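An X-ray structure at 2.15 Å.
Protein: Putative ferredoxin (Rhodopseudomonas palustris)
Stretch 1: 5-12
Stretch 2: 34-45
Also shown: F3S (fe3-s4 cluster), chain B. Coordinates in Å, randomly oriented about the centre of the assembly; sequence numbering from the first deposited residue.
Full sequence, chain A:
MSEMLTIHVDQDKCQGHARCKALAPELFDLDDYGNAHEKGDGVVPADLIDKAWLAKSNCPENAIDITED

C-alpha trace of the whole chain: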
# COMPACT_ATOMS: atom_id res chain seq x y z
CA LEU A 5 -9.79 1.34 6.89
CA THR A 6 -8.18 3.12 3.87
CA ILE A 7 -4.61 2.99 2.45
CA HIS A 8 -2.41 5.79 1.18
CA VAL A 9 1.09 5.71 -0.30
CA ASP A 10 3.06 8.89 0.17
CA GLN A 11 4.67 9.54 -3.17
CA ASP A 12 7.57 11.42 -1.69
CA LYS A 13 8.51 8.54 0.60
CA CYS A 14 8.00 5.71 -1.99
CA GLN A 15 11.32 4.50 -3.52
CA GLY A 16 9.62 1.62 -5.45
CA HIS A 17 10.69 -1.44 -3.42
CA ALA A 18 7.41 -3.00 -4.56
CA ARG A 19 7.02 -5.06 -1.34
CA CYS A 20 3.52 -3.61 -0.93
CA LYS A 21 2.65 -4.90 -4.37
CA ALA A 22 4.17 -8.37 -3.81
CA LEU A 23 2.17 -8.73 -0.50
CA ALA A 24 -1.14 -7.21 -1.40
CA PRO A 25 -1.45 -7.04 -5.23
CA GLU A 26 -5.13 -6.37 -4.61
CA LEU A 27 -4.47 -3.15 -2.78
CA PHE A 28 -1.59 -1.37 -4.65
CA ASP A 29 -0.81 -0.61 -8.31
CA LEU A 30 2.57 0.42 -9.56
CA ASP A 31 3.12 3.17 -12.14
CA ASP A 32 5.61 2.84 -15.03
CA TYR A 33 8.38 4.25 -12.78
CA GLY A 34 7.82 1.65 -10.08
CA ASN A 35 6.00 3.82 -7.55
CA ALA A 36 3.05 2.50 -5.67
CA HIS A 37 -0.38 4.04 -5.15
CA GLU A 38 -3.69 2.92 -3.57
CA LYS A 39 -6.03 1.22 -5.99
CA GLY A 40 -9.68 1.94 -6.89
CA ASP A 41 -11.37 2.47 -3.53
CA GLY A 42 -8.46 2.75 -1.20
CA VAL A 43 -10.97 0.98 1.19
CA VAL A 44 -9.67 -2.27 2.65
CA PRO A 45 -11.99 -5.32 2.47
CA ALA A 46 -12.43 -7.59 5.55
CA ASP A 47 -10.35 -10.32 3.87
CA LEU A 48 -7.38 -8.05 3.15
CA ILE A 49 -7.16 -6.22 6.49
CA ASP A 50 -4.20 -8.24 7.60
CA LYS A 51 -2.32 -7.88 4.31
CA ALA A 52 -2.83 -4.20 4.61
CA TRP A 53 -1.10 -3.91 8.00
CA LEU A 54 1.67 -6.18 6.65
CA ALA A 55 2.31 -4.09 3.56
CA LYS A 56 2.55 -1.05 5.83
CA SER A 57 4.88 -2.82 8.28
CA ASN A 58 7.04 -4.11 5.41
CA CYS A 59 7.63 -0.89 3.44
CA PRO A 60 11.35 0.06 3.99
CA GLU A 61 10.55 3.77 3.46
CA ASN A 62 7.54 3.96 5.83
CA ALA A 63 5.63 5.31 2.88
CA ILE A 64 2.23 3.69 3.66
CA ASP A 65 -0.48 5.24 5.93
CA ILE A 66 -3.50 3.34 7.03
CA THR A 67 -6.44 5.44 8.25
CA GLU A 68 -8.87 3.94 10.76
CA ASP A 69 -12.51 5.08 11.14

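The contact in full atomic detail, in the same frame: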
# COMPACT_ATOMS: atom_id res chain seq x y z
N LEU A 5 -11.24 1.33 7.39
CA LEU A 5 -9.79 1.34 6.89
C LEU A 5 -9.55 1.71 5.43
O LEU A 5 -10.12 1.12 4.53
CB LEU A 5 -9.00 0.06 7.18
CG LEU A 5 -8.90 -0.56 8.58
CD1 LEU A 5 -8.02 -1.71 8.47
CD2 LEU A 5 -8.27 0.40 9.56
N THR A 6 -8.70 2.73 5.22
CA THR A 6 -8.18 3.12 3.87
C THR A 6 -6.64 3.16 3.86
O THR A 6 -6.01 3.32 4.92
CB THR A 6 -8.78 4.45 3.30
OG1 THR A 6 -8.15 5.60 3.87
CG2 THR A 6 -10.26 4.56 3.56
N ILE A 7 -6.06 3.00 2.67
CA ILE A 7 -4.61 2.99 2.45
C ILE A 7 -4.19 4.21 1.69
O ILE A 7 -4.88 4.62 0.79
CB ILE A 7 -4.21 1.92 1.48
CG1 ILE A 7 -4.56 0.54 1.95
CG2 ILE A 7 -2.72 1.95 1.33
CD1 ILE A 7 -3.47 -0.03 2.85
N HIS A 8 -3.03 4.76 2.02
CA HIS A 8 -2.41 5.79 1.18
C HIS A 8 -0.92 5.55 1.04
O HIS A 8 -0.24 5.26 2.01
CB HIS A 8 -2.68 7.16 1.80
CG HIS A 8 -1.92 8.29 1.18
ND1 HIS A 8 -2.07 8.67 -0.14
CD2 HIS A 8 -1.03 9.16 1.73
CE1 HIS A 8 -1.26 9.69 -0.39
NE2 HIS A 8 -0.61 10.00 0.73
N VAL A 9 -0.37 5.69 -0.15
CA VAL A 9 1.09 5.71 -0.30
C VAL A 9 1.57 7.11 -0.47
O VAL A 9 1.13 7.81 -1.38
CB VAL A 9 1.53 4.92 -1.54
CG1 VAL A 9 3.05 4.90 -1.65
CG2 VAL A 9 0.92 3.52 -1.53
N ASP A 10 2.50 7.55 0.34
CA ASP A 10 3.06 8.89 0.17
C ASP A 10 4.09 8.86 -0.95
O ASP A 10 5.09 8.17 -0.87
CB ASP A 10 3.72 9.31 1.48
CG ASP A 10 4.32 10.72 1.46
OD1 ASP A 10 4.40 11.30 2.55
OD2 ASP A 10 4.76 11.23 0.41
N GLN A 11 3.84 9.61 -2.00
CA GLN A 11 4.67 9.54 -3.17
C GLN A 11 6.08 10.02 -2.92
O GLN A 11 7.03 9.56 -3.55
CB GLN A 11 4.03 10.32 -4.29
CG GLN A 11 2.76 9.67 -4.85
CD GLN A 11 2.95 8.19 -5.14
OE1 GLN A 11 3.69 7.80 -6.03
NE2 GLN A 11 2.27 7.35 -4.39
N ASP A 12 6.24 10.97 -1.99
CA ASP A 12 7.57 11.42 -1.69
C ASP A 12 8.45 10.40 -0.95
O ASP A 12 9.66 10.29 -1.23
CB ASP A 12 7.55 12.78 -1.00
CG ASP A 12 7.19 13.92 -1.97
OD1 ASP A 12 7.72 13.94 -3.10
OD2 ASP A 12 6.38 14.81 -1.59
N GLY A 34 7.73 2.50 -11.25
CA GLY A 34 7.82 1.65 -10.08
C GLY A 34 7.24 2.13 -8.77
O GLY A 34 7.37 1.45 -7.76
N ASN A 35 6.58 3.28 -8.77
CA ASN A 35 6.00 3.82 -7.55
C ASN A 35 4.62 3.29 -7.31
O ASN A 35 3.84 3.04 -8.26
CB ASN A 35 5.94 5.33 -7.63
CG ASN A 35 7.31 5.95 -7.70
OD1 ASN A 35 8.05 5.96 -6.72
ND2 ASN A 35 7.65 6.47 -8.84
N ALA A 36 4.32 3.08 -6.04
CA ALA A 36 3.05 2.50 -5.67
C ALA A 36 1.99 3.58 -5.35
O ALA A 36 2.30 4.70 -4.94
CB ALA A 36 3.21 1.54 -4.54
N HIS A 37 0.73 3.21 -5.57
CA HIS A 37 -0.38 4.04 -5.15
C HIS A 37 -1.58 3.15 -4.81
O HIS A 37 -1.72 2.05 -5.38
CB HIS A 37 -0.71 5.12 -6.21
CG HIS A 37 -0.94 4.58 -7.57
ND1 HIS A 37 0.02 4.64 -8.56
CD2 HIS A 37 -2.02 3.95 -8.11
CE1 HIS A 37 -0.46 4.07 -9.67
NE2 HIS A 37 -1.70 3.65 -9.42
N GLU A 38 -2.43 3.61 -3.88
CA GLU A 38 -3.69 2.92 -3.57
C GLU A 38 -4.61 2.80 -4.78
O GLU A 38 -4.62 3.61 -5.65
CB GLU A 38 -4.43 3.58 -2.41
CG GLU A 38 -4.71 5.05 -2.62
CD GLU A 38 -3.55 5.91 -2.14
OE1 GLU A 38 -2.39 5.43 -2.26
OE2 GLU A 38 -3.78 7.07 -1.67
N LYS A 39 -5.44 1.78 -4.78
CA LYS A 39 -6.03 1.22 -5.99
C LYS A 39 -7.54 1.38 -5.83
O LYS A 39 -8.07 1.23 -4.74
CB LYS A 39 -5.59 -0.25 -6.04
CG LYS A 39 -5.93 -1.12 -7.21
CD LYS A 39 -5.51 -2.54 -6.90
CE LYS A 39 -5.40 -3.42 -8.13
NZ LYS A 39 -6.50 -4.47 -8.28
N GLY A 40 -8.23 1.78 -6.91
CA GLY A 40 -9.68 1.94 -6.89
C GLY A 40 -10.23 2.72 -5.69
O GLY A 40 -10.05 3.94 -5.59
N ASP A 41 -10.90 1.98 -4.81
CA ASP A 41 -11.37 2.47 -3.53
C ASP A 41 -10.41 3.14 -2.54
O ASP A 41 -10.76 4.10 -1.85
CB ASP A 41 -11.95 1.28 -2.78
CG ASP A 41 -13.36 1.40 -2.63
OD1 ASP A 41 -13.83 2.48 -3.01
OD2 ASP A 41 -14.00 0.48 -2.16
N GLY A 42 -9.23 2.55 -2.40
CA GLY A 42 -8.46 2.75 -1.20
C GLY A 42 -8.99 2.01 0.01
O GLY A 42 -8.20 1.71 0.89
N VAL A 43 -10.30 1.72 0.06
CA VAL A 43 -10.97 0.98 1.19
C VAL A 43 -10.54 -0.50 1.30
O VAL A 43 -10.50 -1.22 0.29
CB VAL A 43 -12.55 0.97 1.08
CG1 VAL A 43 -13.13 0.02 2.08
CG2 VAL A 43 -13.10 2.25 1.34
N VAL A 44 -10.26 -0.97 2.50
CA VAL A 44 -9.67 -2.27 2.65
C VAL A 44 -10.77 -3.27 3.01
O VAL A 44 -11.42 -3.10 4.02
CB VAL A 44 -8.64 -2.24 3.75
CG1 VAL A 44 -8.16 -3.62 4.03
CG2 VAL A 44 -7.47 -1.28 3.38
N PRO A 45 -11.00 -4.30 2.17
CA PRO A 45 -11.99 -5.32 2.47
C PRO A 45 -11.58 -6.22 3.63
O PRO A 45 -10.38 -6.37 3.90
CB PRO A 45 -12.06 -6.15 1.20
CG PRO A 45 -11.06 -5.75 0.38
CD PRO A 45 -10.42 -4.51 0.84
FE1 F3S B . 6.94 2.11 -2.40
FE3 F3S B . 5.62 -0.03 -1.90
FE4 F3S B . 7.08 1.00 -0.08
S1 F3S B . 6.67 0.41 -3.79
S2 F3S B . 8.81 1.93 -1.22
S3 F3S B . 5.31 1.87 -0.96
S4 F3S B . 7.01 -1.15 -0.55
O HOH W 1 -0.57 8.11 -3.46
O HOH W 2 1.40 6.90 -8.22

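Strand 6-9 and strand 36-38 run in nearly opposite directions, with 152° between their N-to-C axes and a closest approach of 5.5 Å. Yet the one backbone bridge between the stretches lies beyond the second strand, where the chain has turned. A type II' turn from Lys39 to Gly42, closed by Gly42 N to Lys39 O at 2.9 Å, brings the chain back beside the start of the first stretch. There Thr6 and Val43 form a single beta bridge, their CA atoms 4.4 Å apart. Two hydrogen bonds flank the pair: Val44 N donates to Leu5 O at 2.9 Å, and Ile7 N donates to Gly42 O at 3.1 Å. The same two carbonyls also receive CA-H...O contacts, Val43 CA to Leu5 O at 3.4 Å and Thr6 CA to Gly42 O at 3.3 Å, so each oxygen is used twice.

The glycines answer to backbone shape. Gly40, in the turn, has a positive phi that favours glycine. At the backbone angles of Gly42 a CB would be jammed against the carbonyl O of the preceding residue, and its lack of a side chain is therefore a local requirement, whatever lies across the contact.

Next to the bridge, apolar side chains fill the space. Val44 points toward the first stretch and is buried; Val44 CG2 lies 3.7 Å from Ile7 CG1, and Val44 CB lies 4.1 Å from Leu5 CB. Val44 and Ile7 branch at CB and so carry bulk close to the backbone. Ile7 is buried as well, while Val43 points away and stays exposed.

Farther along, side chains take over the role of backbone pairing. Glu38, chi1 p, points toward the first stretch and uses both carboxylate oxygens: Glu38 OE1 accepts from Val9 N at 2.9 Å, and Glu38 OE2 from His8 ND1 at 2.8 Å. The carboxylate thus caters to a main-chain NH and a neighbouring ring together. His8 can join although its CA-to-CB bond points away, since chi1 t and chi2 63° place ND1 for a nearly straight bond, with OE2 near the ring plane at its edge.

Gln11 supplies the complementary case, a side-chain donor for a main-chain acceptor. Its CB points sideways, but its m, m rotamers bring the amide nearer, and one hydrogen of Gln11 NE2 goes to Ala36 O in a short, straight bond of 2.7 Å and 172°. Val9 O, 3.3 Å from Gln11 NE2, and water 1, 3.1 Å from Gln11 NE2, must share what is left. Water 1 reinforces this corner by donating to Val9 O at 2.7 Å.

Val9 and Ala36 form the buried patch beside the cluster. Val9 CG2 lies 4.3 Å from Ala36 CB; Val9 CG1 approaches F3S S3 at 3.8 Å, and Ala36 CB approaches F3S S1 at 3.7 Å. Small, apolar groups fit here, packing against each other and the sulfurs. In all, 558 Å² is buried between the stretches.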